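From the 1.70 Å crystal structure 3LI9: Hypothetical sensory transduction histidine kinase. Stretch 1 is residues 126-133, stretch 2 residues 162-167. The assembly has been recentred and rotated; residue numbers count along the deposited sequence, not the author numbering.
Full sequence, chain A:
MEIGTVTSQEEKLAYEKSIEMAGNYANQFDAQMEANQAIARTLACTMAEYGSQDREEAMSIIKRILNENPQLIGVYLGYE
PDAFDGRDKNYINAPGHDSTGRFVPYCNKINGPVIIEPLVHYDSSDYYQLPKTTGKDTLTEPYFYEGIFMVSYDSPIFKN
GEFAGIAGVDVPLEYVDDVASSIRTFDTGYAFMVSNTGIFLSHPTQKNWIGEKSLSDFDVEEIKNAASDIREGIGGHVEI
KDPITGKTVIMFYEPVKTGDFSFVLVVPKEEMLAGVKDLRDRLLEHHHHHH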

# COMPACT_ATOMS: atom_id res chain seq x y z
N ASP A 126 1.24 -8.39 10.20
CA ASP A 126 -0.00 -7.69 10.00
C ASP A 126 -0.73 -8.01 8.72
O ASP A 126 -1.92 -7.87 8.68
CB ASP A 126 0.26 -6.19 9.98
CG ASP A 126 0.56 -5.64 11.35
OD1 ASP A 126 0.27 -6.34 12.36
OD2 ASP A 126 1.08 -4.50 11.39
N TYR A 127 -0.04 -8.34 7.64
CA TYR A 127 -0.82 -8.59 6.42
C TYR A 127 -1.87 -9.68 6.66
O TYR A 127 -2.92 -9.74 5.95
CB TYR A 127 0.11 -8.99 5.27
CG TYR A 127 0.66 -10.43 5.33
CD1 TYR A 127 0.07 -11.45 4.64
CD2 TYR A 127 1.83 -10.74 6.05
CE1 TYR A 127 0.57 -12.70 4.66
CE2 TYR A 127 2.36 -12.03 6.07
CZ TYR A 127 1.72 -13.01 5.37
OH TYR A 127 2.22 -14.29 5.36
N TYR A 128 -1.57 -10.59 7.58
CA TYR A 128 -2.52 -11.70 7.90
C TYR A 128 -3.22 -11.43 9.19
O TYR A 128 -4.41 -11.62 9.28
CB TYR A 128 -1.78 -13.05 8.02
CG TYR A 128 -2.65 -14.30 8.10
CD1 TYR A 128 -2.74 -15.16 7.01
CD2 TYR A 128 -3.26 -14.68 9.27
CE1 TYR A 128 -3.48 -16.33 7.06
CE2 TYR A 128 -4.04 -15.82 9.34
CZ TYR A 128 -4.13 -16.66 8.26
OH TYR A 128 -4.84 -17.84 8.33
N GLN A 129 -2.46 -10.99 10.21
CA GLN A 129 -3.05 -10.83 11.55
C GLN A 129 -4.04 -9.65 11.62
O GLN A 129 -5.02 -9.71 12.37
CB GLN A 129 -1.97 -10.65 12.63
CG GLN A 129 -1.11 -11.92 12.86
CD GLN A 129 -1.94 -13.13 13.26
OE1 GLN A 129 -2.71 -13.05 14.18
NE2 GLN A 129 -1.78 -14.25 12.57
N LEU A 130 -3.83 -8.60 10.85
CA LEU A 130 -4.81 -7.50 10.96
C LEU A 130 -6.18 -7.89 10.41
O LEU A 130 -7.20 -7.66 11.06
CB LEU A 130 -4.32 -6.19 10.34
CG LEU A 130 -3.28 -5.35 11.09
CD1 LEU A 130 -3.00 -4.05 10.30
CD2 LEU A 130 -3.76 -5.06 12.53
N PRO A 131 -6.24 -8.47 9.20
CA PRO A 131 -7.56 -8.94 8.79
C PRO A 131 -8.17 -9.97 9.72
O PRO A 131 -9.40 -10.01 9.87
CB PRO A 131 -7.30 -9.62 7.44
CG PRO A 131 -6.13 -8.88 6.88
CD PRO A 131 -5.28 -8.47 8.08
N LYS A 132 -7.36 -10.86 10.27
CA LYS A 132 -7.87 -11.88 11.19
C LYS A 132 -8.54 -11.28 12.45
O LYS A 132 -9.61 -11.74 12.87
CB LYS A 132 -6.78 -12.80 11.66
CG LYS A 132 -7.27 -13.94 12.53
CD LYS A 132 -6.16 -14.90 12.87
CE LYS A 132 -6.77 -15.92 13.85
NZ LYS A 132 -6.04 -17.17 13.94
N THR A 133 -7.92 -10.26 13.04
CA THR A 133 -8.41 -9.74 14.33
C THR A 133 -9.45 -8.65 14.12
O THR A 133 -10.34 -8.46 14.95
CB THR A 133 -7.23 -9.27 15.21
OG1 THR A 133 -6.51 -8.23 14.53
CG2 THR A 133 -6.26 -10.40 15.48
N GLU A 162 -17.20 -17.43 9.52
CA GLU A 162 -15.96 -17.42 10.30
C GLU A 162 -14.76 -17.11 9.47
O GLU A 162 -14.68 -17.50 8.29
CB GLU A 162 -15.74 -18.80 10.86
CG GLU A 162 -16.81 -19.12 11.91
CD GLU A 162 -16.58 -20.50 12.54
OE1 GLU A 162 -15.61 -21.18 12.16
OE2 GLU A 162 -17.37 -20.91 13.41
N PHE A 163 -13.82 -16.45 10.11
CA PHE A 163 -12.54 -16.21 9.42
C PHE A 163 -11.83 -17.47 8.99
O PHE A 163 -11.52 -18.35 9.80
CB PHE A 163 -11.64 -15.36 10.30
CG PHE A 163 -10.31 -15.07 9.69
CD1 PHE A 163 -10.17 -13.98 8.86
CD2 PHE A 163 -9.19 -15.85 10.00
CE1 PHE A 163 -8.90 -13.66 8.32
CE2 PHE A 163 -7.92 -15.57 9.45
CZ PHE A 163 -7.80 -14.46 8.62
N ALA A 164 -11.55 -17.62 7.66
CA ALA A 164 -10.87 -18.81 7.15
C ALA A 164 -9.43 -18.51 6.66
O ALA A 164 -8.63 -19.45 6.48
CB ALA A 164 -11.63 -19.47 6.01
N GLY A 165 -9.14 -17.24 6.40
CA GLY A 165 -7.85 -16.91 5.75
C GLY A 165 -7.98 -15.56 5.09
O GLY A 165 -8.87 -14.76 5.40
N ILE A 166 -7.01 -15.26 4.24
CA ILE A 166 -6.93 -13.96 3.59
C ILE A 166 -6.64 -14.19 2.08
O ILE A 166 -6.08 -15.24 1.63
CB ILE A 166 -5.80 -13.03 4.11
CG1 ILE A 166 -4.44 -13.72 3.87
CG2 ILE A 166 -6.01 -12.63 5.65
CD1 ILE A 166 -3.25 -12.85 4.14
N ALA A 167 -7.00 -13.18 1.28
CA ALA A 167 -6.53 -13.12 -0.11
C ALA A 167 -5.83 -11.77 -0.16
O ALA A 167 -6.33 -10.79 0.38
CB ALA A 167 -7.70 -13.13 -1.14

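What holds the helix to the strand? Apolar packing does, for no hydrogen bond crosses between them. The segments run at 137°, their axes approaching to 8.4 Å, and Phe-163 and Ile-166 supply most of the strand's share of the 332 Å² buried.

How does Phe-163 use its ring? The CA-to-CB bond of Phe-163 points toward the helix, and with chi1 at 180° (t) and chi2 at 87° the ring lays one face beneath Lys-132, whose CA sits 3.7 Å from the ring centroid in a CH-pi contact. The ring's edge meets the face of Tyr-128 in an offset pair, planes at 84°. Chi1 of Lys-132 is t (-176°), which places its CG 3.5 Å from Phe-163 CE2; the remaining trans angles extend the chain, and its amine leads away to a partner elsewhere in the structure.

Where does Ile-166 reach? The chi1 p, chi2 t conformation carries Ile-166 CD1 to 3.6 Å from Tyr-127 CD1 and 3.7 Å from Tyr-128 CD1, while Ile-166 CG2 lies 3.7 Å from Pro-131 CB. The tyrosines, p and t at chi1, start sideways but bring their rings nearer. Pro-131, at the helix kink, offers a compact apolar surface.

Why glycine at 165? Its phi/psi of 158/-167 would jam a CB against the preceding carbonyl oxygen. Tyr-128 OH passes 4.1 Å from Gly-165 CA.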